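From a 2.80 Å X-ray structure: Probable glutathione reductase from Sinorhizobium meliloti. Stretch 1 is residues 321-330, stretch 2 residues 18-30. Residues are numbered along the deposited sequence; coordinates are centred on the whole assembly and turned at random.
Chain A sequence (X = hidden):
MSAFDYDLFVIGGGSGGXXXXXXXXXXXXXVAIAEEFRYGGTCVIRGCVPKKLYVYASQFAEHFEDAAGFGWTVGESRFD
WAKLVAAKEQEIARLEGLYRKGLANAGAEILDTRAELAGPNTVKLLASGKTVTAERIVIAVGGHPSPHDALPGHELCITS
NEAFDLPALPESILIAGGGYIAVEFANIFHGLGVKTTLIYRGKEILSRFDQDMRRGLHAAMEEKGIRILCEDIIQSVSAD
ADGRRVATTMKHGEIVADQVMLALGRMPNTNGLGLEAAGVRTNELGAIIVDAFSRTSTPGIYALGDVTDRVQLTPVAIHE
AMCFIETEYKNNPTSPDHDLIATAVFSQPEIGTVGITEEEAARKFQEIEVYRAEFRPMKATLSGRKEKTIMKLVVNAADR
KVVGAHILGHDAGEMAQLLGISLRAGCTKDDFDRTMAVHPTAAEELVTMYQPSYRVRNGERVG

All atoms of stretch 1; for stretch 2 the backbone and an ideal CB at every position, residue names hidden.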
# COMPACT_ATOMS: atom_id res chain seq x y z
N ALA A 321 -20.18 -18.66 2.55
CA ALA A 321 -21.58 -18.34 2.78
C ALA A 321 -22.32 -17.92 1.51
O ALA A 321 -23.51 -18.18 1.37
CB ALA A 321 -21.69 -17.26 3.83
N MSE A 322 -21.60 -17.27 0.61
CA MSE A 322 -22.15 -16.89 -0.68
C MSE A 322 -22.26 -18.12 -1.51
O MSE A 322 -23.31 -18.40 -2.08
CB MSE A 322 -21.27 -15.89 -1.38
CG MSE A 322 -21.20 -14.60 -0.57
SE MSE A 322 -20.30 -13.21 -1.64
CE MSE A 322 -18.54 -14.09 -1.97
N CYS A 323 -21.19 -18.89 -1.57
CA CYS A 323 -21.25 -20.17 -2.25
C CYS A 323 -22.38 -21.05 -1.74
O CYS A 323 -22.99 -21.78 -2.52
CB CYS A 323 -19.91 -20.89 -2.20
SG CYS A 323 -18.77 -20.09 -3.33
N PHE A 324 -22.67 -20.97 -0.45
CA PHE A 324 -23.83 -21.66 0.09
C PHE A 324 -25.16 -21.13 -0.49
O PHE A 324 -25.96 -21.91 -1.01
CB PHE A 324 -23.87 -21.62 1.62
CG PHE A 324 -25.25 -21.83 2.18
CD1 PHE A 324 -25.86 -23.08 2.11
CD2 PHE A 324 -25.98 -20.77 2.70
CE1 PHE A 324 -27.14 -23.27 2.58
CE2 PHE A 324 -27.27 -20.95 3.17
CZ PHE A 324 -27.85 -22.20 3.12
N ILE A 325 -25.41 -19.82 -0.39
CA ILE A 325 -26.63 -19.24 -0.94
C ILE A 325 -26.82 -19.67 -2.39
O ILE A 325 -27.91 -20.08 -2.79
CB ILE A 325 -26.65 -17.70 -0.78
CG1 ILE A 325 -27.68 -17.28 0.28
CG2 ILE A 325 -27.03 -17.00 -2.09
CD1 ILE A 325 -27.27 -17.56 1.71
N GLU A 326 -25.74 -19.58 -3.16
CA GLU A 326 -25.72 -20.00 -4.56
C GLU A 326 -26.11 -21.48 -4.66
O GLU A 326 -27.17 -21.79 -5.20
CB GLU A 326 -24.32 -19.73 -5.16
CG GLU A 326 -24.30 -19.28 -6.62
CD GLU A 326 -24.79 -17.85 -6.83
OE1 GLU A 326 -24.63 -17.01 -5.92
OE2 GLU A 326 -25.34 -17.57 -7.92
N THR A 327 -25.28 -22.37 -4.10
CA THR A 327 -25.53 -23.81 -4.12
C THR A 327 -26.98 -24.15 -3.75
O THR A 327 -27.72 -24.66 -4.58
CB THR A 327 -24.57 -24.60 -3.21
OG1 THR A 327 -23.23 -24.54 -3.73
CG2 THR A 327 -25.00 -26.06 -3.12
N GLU A 328 -27.37 -23.84 -2.52
CA GLU A 328 -28.67 -24.24 -1.99
C GLU A 328 -29.86 -23.49 -2.60
O GLU A 328 -30.97 -24.01 -2.63
CB GLU A 328 -28.67 -24.11 -0.47
CG GLU A 328 -30.01 -24.35 0.23
CD GLU A 328 -30.45 -25.81 0.22
OE1 GLU A 328 -29.60 -26.70 0.07
OE2 GLU A 328 -31.66 -26.06 0.37
N TYR A 329 -29.64 -22.28 -3.11
CA TYR A 329 -30.79 -21.48 -3.55
C TYR A 329 -30.84 -21.10 -5.03
O TYR A 329 -31.92 -21.08 -5.60
CB TYR A 329 -30.95 -20.25 -2.67
CG TYR A 329 -31.32 -20.59 -1.24
CD1 TYR A 329 -32.42 -21.39 -0.96
CD2 TYR A 329 -30.56 -20.10 -0.16
CE1 TYR A 329 -32.77 -21.70 0.34
CE2 TYR A 329 -30.90 -20.41 1.15
CZ TYR A 329 -32.01 -21.21 1.39
OH TYR A 329 -32.38 -21.53 2.67
N LYS A 330 -29.71 -20.79 -5.64
CA LYS A 330 -29.70 -20.38 -7.05
C LYS A 330 -29.40 -21.55 -8.00
O LYS A 330 -29.03 -21.35 -9.16
CB LYS A 330 -28.70 -19.22 -7.29
CG LYS A 330 -29.03 -17.89 -6.60
CD LYS A 330 -30.46 -17.40 -6.82
CE LYS A 330 -30.77 -16.98 -8.27
NZ LYS A 330 -32.22 -16.69 -8.50
N UNK A 18 -24.01 -14.22 9.50
CA UNK A 18 -24.68 -12.98 9.17
C UNK A 18 -24.83 -12.84 7.66
O UNK A 18 -25.91 -12.53 7.16
CB UNK A 18 -23.91 -11.79 9.75
N UNK A 19 -23.74 -13.10 6.94
CA UNK A 19 -23.80 -13.10 5.50
C UNK A 19 -24.92 -14.04 5.06
O UNK A 19 -25.84 -13.62 4.34
CB UNK A 19 -22.46 -13.51 4.89
N UNK A 20 -24.86 -15.28 5.54
CA UNK A 20 -25.82 -16.30 5.20
C UNK A 20 -27.25 -15.84 5.41
O UNK A 20 -28.03 -15.82 4.47
CB UNK A 20 -25.55 -17.56 6.02
N UNK A 21 -27.56 -15.44 6.64
CA UNK A 21 -28.91 -14.99 6.99
C UNK A 21 -29.37 -13.82 6.14
O UNK A 21 -30.40 -13.90 5.47
CB UNK A 21 -28.97 -14.60 8.47
N UNK A 22 -28.59 -12.74 6.16
CA UNK A 22 -28.92 -11.53 5.43
C UNK A 22 -29.17 -11.87 3.99
O UNK A 22 -30.21 -11.53 3.45
CB UNK A 22 -27.81 -10.49 5.55
N UNK A 23 -28.23 -12.57 3.35
CA UNK A 23 -28.41 -12.90 1.94
C UNK A 23 -29.73 -13.63 1.71
O UNK A 23 -30.55 -13.19 0.91
CB UNK A 23 -27.24 -13.75 1.44
N UNK A 24 -29.93 -14.72 2.45
CA UNK A 24 -31.10 -15.60 2.28
C UNK A 24 -32.44 -14.91 2.55
O UNK A 24 -33.42 -15.15 1.85
CB UNK A 24 -30.97 -16.81 3.21
N UNK A 25 -32.47 -14.07 3.59
CA UNK A 25 -33.67 -13.30 3.93
C UNK A 25 -34.01 -12.35 2.79
O UNK A 25 -35.18 -12.23 2.40
CB UNK A 25 -33.47 -12.52 5.23
N UNK A 26 -32.98 -11.69 2.26
CA UNK A 26 -33.12 -10.79 1.12
C UNK A 26 -33.56 -11.50 -0.17
O UNK A 26 -33.64 -10.88 -1.23
CB UNK A 26 -31.79 -10.07 0.88
N UNK A 27 -33.85 -12.80 -0.07
CA UNK A 27 -34.47 -13.56 -1.17
C UNK A 27 -35.91 -13.98 -0.83
O UNK A 27 -36.46 -14.88 -1.45
CB UNK A 27 -33.63 -14.80 -1.49
N UNK A 28 -36.49 -13.32 0.17
CA UNK A 28 -37.86 -13.60 0.60
C UNK A 28 -38.04 -14.97 1.24
O UNK A 28 -39.11 -15.58 1.11
CB UNK A 28 -38.80 -13.48 -0.60
N UNK A 29 -37.00 -15.45 1.91
CA UNK A 29 -37.06 -16.71 2.65
C UNK A 29 -37.32 -16.42 4.12
O UNK A 29 -36.79 -15.45 4.68
CB UNK A 29 -35.77 -17.51 2.48
N UNK A 30 -38.13 -17.26 4.75
CA UNK A 30 -38.27 -17.24 6.20
C UNK A 30 -36.93 -17.66 6.83
O UNK A 30 -36.56 -18.84 6.79
CB UNK A 30 -39.41 -18.16 6.65

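The helix of 321-329 and the helix of 18-25 run in roughly the same direction, their axes 37° apart and 9.0 Å at closest approach.

Position 18 points its CA-to-CB bond away from stretch 1, which leaves many side chains possible; it is Val18. At position 19 the bond points toward stretch 1, and the ideal CB lies 4.0 Å from Ala321 CB. A side chain with an aliphatic first portion would suit, whether apolar or long and polar. The residue is Arg19, whose CG packs 3.9 Å from Ala321 CB and 4.3 Å from Met322 CG.

At position 20 the two backbones come closest, the CA of 20 lying 5.3 Å from Ala321 CA. The ideal CB, though directed sideways, has Ala321 CB, Phe324 CD2 and Ile325 CD1 all within 4.6 Å. A small residue, such as glycine, alanine or serine, is expected. It is Ser20, with OG 3.3 Å from Ala321 CB and 4.2 Å from Phe324 CD2; its backbone O lies 3.4 Å from Ile325 CD1. No hydrogen bond crosses here, and OG is hydrogen-bonded to a residue flanking one of the stretches.

Position 21 faces away, so stretch 1 sets no limit; it is Gly21. Position 22, directed sideways with no atom of stretch 1 near its CB, could carry a long polar chain; it is Arg22, which makes no contact.

Position 23 points toward stretch 1, its ideal CB 3.7 Å from Ile325 CG1, with Met322 within reach of a longer chain. Leucine, isoleucine, valine or methionine would answer these apolar neighbours. In Leu23, CB meets Ile325 CG1 at 3.8 Å, while CD1 reaches Met322 CG at 4.0 Å.

At position 24 the bond points sideways, and Ile325 CD1 and Tyr329 CE2 are each 4.1 Å from the ideal CB, favouring a small apolar group. Ala24 fits, its CB 4.0 Å from Ile325 CD1 and 4.1 Å from Tyr329 CE2.

Positions 25 and 26, out of reach, would accept many side chains; they are Ala25 and Ala26. Position 27 points toward stretch 1, but contact takes a longer side chain, such as leucine, methionine or the stem of lysine; Leu27 extends CD1 to 4.5 Å from Tyr329 CB.

Position 28 closes a type I turn begun at Ala25, and its positive phi of 67° favours glycine, as found in Gly28. Position 29 points toward stretch 1; a long chain with an aliphatic stem could reach the Tyr329 ring. Lys29 brings CE to 3.9 Å from Tyr329 CD1. Position 30, beyond reach, is unrestricted by stretch 1; Lys30 NZ is hydrogen-bonded elsewhere in the structure.

Stretch 2 18-30: VRSGRLAAALGKK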
# COMPACT_ATOMS: atom_id res chain seq x y z
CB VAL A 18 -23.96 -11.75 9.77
CG1 VAL A 18 -24.44 -10.46 9.12
CG2 VAL A 18 -24.17 -11.71 11.28
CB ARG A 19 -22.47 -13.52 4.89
CG ARG A 19 -22.42 -13.45 3.36
CD ARG A 19 -22.75 -12.06 2.80
NE ARG A 19 -22.21 -10.97 3.63
CZ ARG A 19 -21.21 -10.16 3.28
NH1 ARG A 19 -20.59 -10.29 2.11
NH2 ARG A 19 -20.82 -9.21 4.12
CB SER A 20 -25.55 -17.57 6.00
OG SER A 20 -24.33 -18.16 5.58
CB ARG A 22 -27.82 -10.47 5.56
CG ARG A 22 -28.26 -9.05 5.22
CD ARG A 22 -27.09 -8.07 5.18
NE ARG A 22 -26.31 -8.20 3.95
CZ ARG A 22 -25.06 -8.64 3.88
NH1 ARG A 22 -24.39 -8.97 4.99
NH2 ARG A 22 -24.46 -8.73 2.69
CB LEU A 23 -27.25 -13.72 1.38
CG LEU A 23 -25.97 -13.00 0.92
CD1 LEU A 23 -25.05 -14.00 0.24
CD2 LEU A 23 -26.27 -11.84 -0.01
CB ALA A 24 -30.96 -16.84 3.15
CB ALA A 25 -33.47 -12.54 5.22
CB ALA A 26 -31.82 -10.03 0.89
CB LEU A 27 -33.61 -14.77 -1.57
CG LEU A 27 -32.39 -14.55 -2.47
CD1 LEU A 27 -31.52 -15.79 -2.51
CD2 LEU A 27 -32.77 -14.14 -3.89
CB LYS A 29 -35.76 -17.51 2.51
CG LYS A 29 -35.30 -17.83 1.09
CD LYS A 29 -36.07 -18.98 0.46
CE LYS A 29 -35.66 -19.19 -1.00
NZ LYS A 29 -36.62 -20.03 -1.77
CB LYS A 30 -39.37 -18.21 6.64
CG LYS A 30 -40.78 -17.65 6.61
CD LYS A 30 -41.29 -17.44 8.02
CE LYS A 30 -42.62 -18.13 8.23
NZ LYS A 30 -42.79 -18.51 9.66
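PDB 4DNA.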